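Local structure of putative short-chain dehydrogenase/reductase (Burkholderia xenovorans, 5IZ4) at residues 140-144 / 191-195; 39-45 / 66-72. The protein probably works as an NAD(P)(H)-dependent oxidoreductase of the short-chain dehydrogenase/reductase family, perhaps reducing 3-oxoacyl groups on acyl carrier protein, and binds ADP. One frame throughout, in Å; residues are numbered along the deposited sequence.

Contact 1 of 2, residues 140-144 / 191-195; sequences VPLLR and LAPHI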
loop_
_atom_site.group_PDB
_atom_site.type_symbol
_atom_site.label_atom_id
_atom_site.label_comp_id
_atom_site.label_asym_id
_atom_site.label_seq_id
_atom_site.Cartn_x
_atom_site.Cartn_y
_atom_site.Cartn_z
ATOM N N VAL A 140 -8.874 -10.763 -25.173
ATOM C CA VAL A 140 -9.735 -11.348 -24.134
ATOM C C VAL A 140 -10.586 -12.501 -24.654
ATOM O O VAL A 140 -10.660 -13.540 -23.967
ATOM C CB VAL A 140 -10.578 -10.239 -23.471
ATOM C CG1 VAL A 140 -11.870 -10.809 -22.902
ATOM C CG2 VAL A 140 -9.777 -9.526 -22.387
ATOM N N PRO A 141 -11.263 -12.412 -25.806
ATOM C CA PRO A 141 -12.069 -13.567 -26.246
ATOM C C PRO A 141 -11.274 -14.861 -26.336
ATOM O O PRO A 141 -11.711 -15.893 -25.807
ATOM C CB PRO A 141 -12.606 -13.113 -27.611
ATOM C CG PRO A 141 -12.745 -11.630 -27.459
ATOM C CD PRO A 141 -11.533 -11.215 -26.634
ATOM N N LEU A 142 -10.095 -14.831 -26.967
ATOM C CA LEU A 142 -9.288 -16.046 -27.063
ATOM C C LEU A 142 -8.696 -16.439 -25.711
ATOM O O LEU A 142 -8.591 -17.634 -25.402
ATOM C CB LEU A 142 -8.184 -15.866 -28.103
ATOM C CG LEU A 142 -8.596 -16.231 -29.528
ATOM C CD1 LEU A 142 -7.519 -15.824 -30.517
ATOM C CD2 LEU A 142 -8.880 -17.723 -29.614
ATOM N N LEU A 143 -8.292 -15.458 -24.894
ATOM C CA LEU A 143 -7.787 -15.780 -23.562
ATOM C C LEU A 143 -8.832 -16.520 -22.742
ATOM O O LEU A 143 -8.516 -17.495 -22.052
ATOM C CB LEU A 143 -7.352 -14.505 -22.835
ATOM C CG LEU A 143 -5.963 -13.984 -23.202
ATOM C CD1 LEU A 143 -5.833 -12.526 -22.800
ATOM C CD2 LEU A 143 -4.883 -14.827 -22.500
ATOM N N ARG A 144 -10.083 -16.063 -22.801
ATOM C CA ARG A 144 -11.134 -16.717 -22.030
ATOM C C ARG A 144 -11.436 -18.103 -22.586
ATOM O O ARG A 144 -11.644 -19.056 -21.825
ATOM C CB ARG A 144 -12.387 -15.840 -22.023
ATOM C CG ARG A 144 -13.471 -16.360 -21.117
ATOM C CD ARG A 144 -14.698 -15.474 -21.140
ATOM N NE ARG A 144 -14.480 -14.176 -20.507
ATOM C CZ ARG A 144 -14.553 -13.015 -21.147
ATOM N NH1 ARG A 144 -14.833 -12.989 -22.442
ATOM N NH2 ARG A 144 -14.364 -11.881 -20.492
ATOM N N LEU A 191 -12.143 -9.809 -15.254
ATOM C CA LEU A 191 -11.871 -10.978 -16.076
ATOM C C LEU A 191 -11.754 -12.256 -15.258
ATOM O O LEU A 191 -11.674 -13.347 -15.841
ATOM C CB LEU A 191 -10.598 -10.758 -16.907
ATOM C CG LEU A 191 -10.706 -9.609 -17.935
ATOM C CD1 LEU A 191 -9.357 -9.350 -18.597
ATOM C CD2 LEU A 191 -11.760 -9.914 -18.995
ATOM N N ALA A 192 -11.744 -12.153 -13.930
ATOM C CA ALA A 192 -11.863 -13.342 -13.106
ATOM C C ALA A 192 -13.164 -14.063 -13.452
ATOM O O ALA A 192 -14.170 -13.420 -13.757
ATOM C CB ALA A 192 -11.860 -12.974 -11.624
ATOM N N PRO A 193 -13.193 -15.399 -13.373
ATOM C CA PRO A 193 -12.126 -16.280 -12.888
ATOM C C PRO A 193 -11.256 -16.879 -13.985
ATOM O O PRO A 193 -10.286 -17.565 -13.654
ATOM C CB PRO A 193 -12.910 -17.387 -12.183
ATOM C CG PRO A 193 -14.136 -17.516 -13.008
ATOM C CD PRO A 193 -14.482 -16.112 -13.461
ATOM N N HIS A 194 -11.594 -16.612 -15.253
ATOM C CA HIS A 194 -10.960 -17.311 -16.368
ATOM C C HIS A 194 -9.594 -16.748 -16.721
ATOM O O HIS A 194 -8.756 -17.479 -17.254
ATOM C CB HIS A 194 -11.865 -17.269 -17.594
ATOM C CG HIS A 194 -13.250 -17.755 -17.319
ATOM N ND1 HIS A 194 -14.322 -16.903 -17.164
ATOM C CD2 HIS A 194 -13.731 -19.006 -17.133
ATOM C CE1 HIS A 194 -15.411 -17.611 -16.919
ATOM N NE2 HIS A 194 -15.079 -18.889 -16.895
ATOM N N ILE A 195 -9.351 -15.472 -16.442
ATOM C CA ILE A 195 -8.099 -14.808 -16.794
ATOM C C ILE A 195 -7.568 -14.103 -15.555
ATOM O O ILE A 195 -8.315 -13.386 -14.883
ATOM C CB ILE A 195 -8.287 -13.789 -17.937
ATOM C CG1 ILE A 195 -8.959 -14.437 -19.148
ATOM C CG2 ILE A 195 -6.936 -13.181 -18.321
ATOM C CD1 ILE A 195 -9.516 -13.407 -20.173
HETATM O O HOH W 1 -13.516 -13.801 -17.865
#
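The CD1 methyl of I195 lies against the helix at L143 and R144. It sits 3.6 Å from L143 CB and 3.8 Å from the backbone N of R144. I195 CG1 is anti to its carbonyl carbon (chi1 -54°), and the nearly extended chi2 of 165° carries CD1 out to the helix. Beside it V140 and L191 meet tip to tip, with V140 CG2 3.8 Å from L191 CD1. These four side chains are buried. Segment 140-144 lies near the C-terminal end of helix 118-146 in the Rossmann-type SDR fold. The other segment is the turn that leads from helix 171-191 into strand 195-202, with a cis peptide before P193. Helices 118-146 and 171-191 lie on the same face of the sheet, as usual in this fold, and L143 and I195 both also touch V155 of strand 153-158.

The outer side is looser and polar. R144 crosses L191 at about a right angle, and its NH2 comes 3.6 Å from L191 CD2. Its CG rests 4.0 Å from H194 CB. The guanidinium and imidazole planes are almost perpendicular, 88° apart, and no direct bond joins them. A water bridges them, at the edge of each group and in its plane. It accepts from R144 NE at 2.8 Å, donates to L191 O at 2.8 Å and bonds H194 ND1 at 3.3 Å.

Contact 2 of 2, residues 39-45 / 66-72; sequences WSVAIGN and AQTLIFD
V41 and T68 lie side by side and point the same way, their CG2 methyls 3.8 Å apart. They belong to strands 40-45 and 68-72, which run parallel as the two strands of a beta-alpha-beta unit of the Rossmann fold; helix 51-63 makes the crossover. Five backbone hydrogen bonds join the segments 39-45 and 66-72, the straightest from I43 N to L69 O (176° at the hydrogen). V41, I43, N45, T68, I70 and D72 face the crossover helix side. A42, L69 and F71 face the other side, where helix 78-92 packs.

On that second side the F71 ring turns back over the neighbouring strand. Its CG stands between backbone N and carbonyl carbon (chi1 65°), which lays one ring face on the backbone of G44. G44 CA is 3.5 Å from the ring centroid, a CH-pi contact. F71 CE2 lies 3.9 Å from A42 CB, and L69 CD1 also approaches that methyl.

At the C-terminal ends, near the ADP pocket, N45 and D72 run alongside each other with amide and carboxylate planes 53° apart. N45 OD1 hydrogen-bonds T50 OG1, and D72 OD2 forms a salt bridge with R51 NH2, so both groups are tied to the start of the crossover. N45 ND2, which also bonds D47 O, gives a hydrogen to D72 OD1 at 3.1 Å. D72 OD1 lies in the amide plane of N45, while ND2 meets it from above the carboxylate plane.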
loop_
_atom_site.group_PDB
_atom_site.type_symbol
_atom_site.label_atom_id
_atom_site.label_comp_id
_atom_site.label_asym_id
_atom_site.label_seq_id
_atom_site.Cartn_x
_atom_site.Cartn_y
_atom_site.Cartn_z
ATOM N N TRP A 39 6.563 -23.127 -25.428
ATOM C CA TRP A 39 5.394 -22.429 -25.951
ATOM C C TRP A 39 5.661 -21.881 -27.348
ATOM O O TRP A 39 6.801 -21.592 -27.725
ATOM C CB TRP A 39 4.988 -21.268 -25.038
ATOM C CG TRP A 39 4.389 -21.684 -23.720
ATOM C CD1 TRP A 39 4.775 -22.733 -22.932
ATOM C CD2 TRP A 39 3.290 -21.057 -23.046
ATOM N NE1 TRP A 39 3.988 -22.790 -21.802
ATOM C CE2 TRP A 39 3.070 -21.772 -21.849
ATOM C CE3 TRP A 39 2.475 -19.958 -23.334
ATOM C CZ2 TRP A 39 2.059 -21.427 -20.942
ATOM C CZ3 TRP A 39 1.469 -19.610 -22.424
ATOM C CH2 TRP A 39 1.278 -20.343 -21.244
ATOM N N SER A 40 4.586 -21.739 -28.117
ATOM C CA SER A 40 4.635 -20.961 -29.344
ATOM C C SER A 40 4.538 -19.487 -28.984
ATOM O O SER A 40 3.784 -19.105 -28.082
ATOM C CB SER A 40 3.498 -21.363 -30.285
ATOM O OG SER A 40 3.555 -22.746 -30.595
ATOM N N VAL A 41 5.304 -18.647 -29.675
ATOM C CA VAL A 41 5.384 -17.237 -29.313
ATOM C C VAL A 41 4.992 -16.385 -30.509
ATOM O O VAL A 41 5.463 -16.617 -31.632
ATOM C CB VAL A 41 6.778 -16.860 -28.774
ATOM C CG1 VAL A 41 7.014 -17.565 -27.443
ATOM C CG2 VAL A 41 7.874 -17.237 -29.768
ATOM N N ALA A 42 4.083 -15.438 -30.271
ATOM C CA ALA A 42 3.734 -14.409 -31.245
ATOM C C ALA A 42 4.536 -13.164 -30.880
ATOM O O ALA A 42 4.293 -12.537 -29.840
ATOM C CB ALA A 42 2.232 -14.140 -31.246
ATOM N N ILE A 43 5.510 -12.834 -31.720
ATOM C CA ILE A 43 6.513 -11.818 -31.422
ATOM C C ILE A 43 6.009 -10.483 -31.951
ATOM O O ILE A 43 5.927 -10.269 -33.166
ATOM C CB ILE A 43 7.868 -12.206 -32.029
ATOM C CG1 ILE A 43 8.460 -13.382 -31.240
ATOM C CG2 ILE A 43 8.845 -11.039 -32.022
ATOM C CD1 ILE A 43 9.496 -14.147 -32.019
ATOM N N GLY A 44 5.654 -9.584 -31.041
ATOM C CA GLY A 44 5.117 -8.305 -31.455
ATOM C C GLY A 44 6.186 -7.289 -31.767
ATOM O O GLY A 44 6.883 -6.809 -30.870
ATOM N N ASN A 45 6.330 -6.974 -33.047
ATOM C CA ASN A 45 7.257 -5.961 -33.520
ATOM C C ASN A 45 6.531 -4.628 -33.651
ATOM O O ASN A 45 5.346 -4.581 -33.987
ATOM C CB ASN A 45 7.844 -6.367 -34.880
ATOM C CG ASN A 45 8.796 -5.336 -35.429
ATOM O OD1 ASN A 45 9.831 -5.061 -34.833
ATOM N ND2 ASN A 45 8.457 -4.763 -36.576
ATOM N N ALA A 66 10.881 -23.171 -30.377
ATOM C CA ALA A 66 9.502 -22.699 -30.416
ATOM C C ALA A 66 9.029 -22.426 -31.836
ATOM O O ALA A 66 9.778 -21.903 -32.668
ATOM C CB ALA A 66 9.349 -21.415 -29.604
ATOM N N GLN A 67 7.765 -22.759 -32.097
ATOM C CA GLN A 67 7.073 -22.173 -33.236
ATOM C C GLN A 67 6.897 -20.676 -33.016
ATOM O O GLN A 67 6.662 -20.219 -31.893
ATOM C CB GLN A 67 5.715 -22.831 -33.437
ATOM C CG GLN A 67 5.779 -24.283 -33.832
ATOM C CD GLN A 67 4.400 -24.887 -33.928
ATOM O OE1 GLN A 67 3.633 -24.567 -34.835
ATOM N NE2 GLN A 67 4.062 -25.743 -32.969
ATOM N N THR A 68 6.990 -19.909 -34.101
ATOM C CA THR A 68 7.012 -18.456 -34.000
ATOM C C THR A 68 6.144 -17.835 -35.082
ATOM O O THR A 68 5.860 -18.446 -36.117
ATOM C CB THR A 68 8.431 -17.886 -34.146
ATOM O OG1 THR A 68 8.969 -18.268 -35.421
ATOM C CG2 THR A 68 9.346 -18.386 -33.040
ATOM N N LEU A 69 5.748 -16.592 -34.828
ATOM C CA LEU A 69 5.288 -15.691 -35.876
ATOM C C LEU A 69 5.611 -14.281 -35.412
ATOM O O LEU A 69 5.652 -14.016 -34.213
ATOM C CB LEU A 69 3.791 -15.855 -36.180
ATOM C CG LEU A 69 2.659 -15.381 -35.264
ATOM C CD1 LEU A 69 2.450 -13.868 -35.319
ATOM C CD2 LEU A 69 1.381 -16.088 -35.684
ATOM N N ILE A 70 5.860 -13.382 -36.358
ATOM C CA ILE A 70 6.090 -11.977 -36.044
ATOM C C ILE A 70 4.893 -11.194 -36.541
ATOM O O ILE A 70 4.460 -11.374 -37.687
ATOM C CB ILE A 70 7.383 -11.441 -36.682
ATOM C CG1 ILE A 70 8.607 -12.202 -36.176
ATOM C CG2 ILE A 70 7.531 -9.953 -36.401
ATOM C CD1 ILE A 70 9.910 -11.679 -36.759
ATOM N N PHE A 71 4.367 -10.312 -35.698
ATOM C CA PHE A 71 3.349 -9.376 -36.151
ATOM C C PHE A 71 3.809 -7.947 -35.900
ATOM O O PHE A 71 4.524 -7.667 -34.931
ATOM C CB PHE A 71 1.986 -9.647 -35.472
ATOM C CG PHE A 71 1.975 -9.430 -33.978
ATOM C CD1 PHE A 71 1.699 -8.176 -33.442
ATOM C CD2 PHE A 71 2.197 -10.488 -33.106
ATOM C CE1 PHE A 71 1.666 -7.979 -32.064
ATOM C CE2 PHE A 71 2.168 -10.298 -31.729
ATOM C CZ PHE A 71 1.896 -9.043 -31.208
ATOM N N ASP A 72 3.421 -7.051 -36.805
ATOM C CA ASP A 72 3.587 -5.625 -36.571
ATOM C C ASP A 72 2.333 -5.088 -35.900
ATOM O O ASP A 72 1.215 -5.468 -36.264
ATOM C CB ASP A 72 3.823 -4.855 -37.870
ATOM C CG ASP A 72 5.160 -5.151 -38.512
ATOM O OD1 ASP A 72 5.963 -5.917 -37.954
ATOM O OD2 ASP A 72 5.404 -4.591 -39.601
HETATM O O HOH W 2 5.963 -24.101 -30.037
#

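Overall arrangement
Both contacts are largely buried, but they use different elements of one Rossmann-type domain. Their centres are 21 Å apart and their nearest atoms about 8 Å, so they do not touch. Contact 2 lies within the sheet, between its outermost strand in this chain and the next one in. Its chemistry is mainly backbone hydrogen bonding, and its C-terminal end adjoins the ADP pocket. Contact 1 lies away from the annotated sites and joins a helix to a turn. Apolar packing holds its buried part; R144, the exposed H194 and a bridging water make its outer edge. Other subunits also pack on 191-195, whereas none touches the two segments of contact 2.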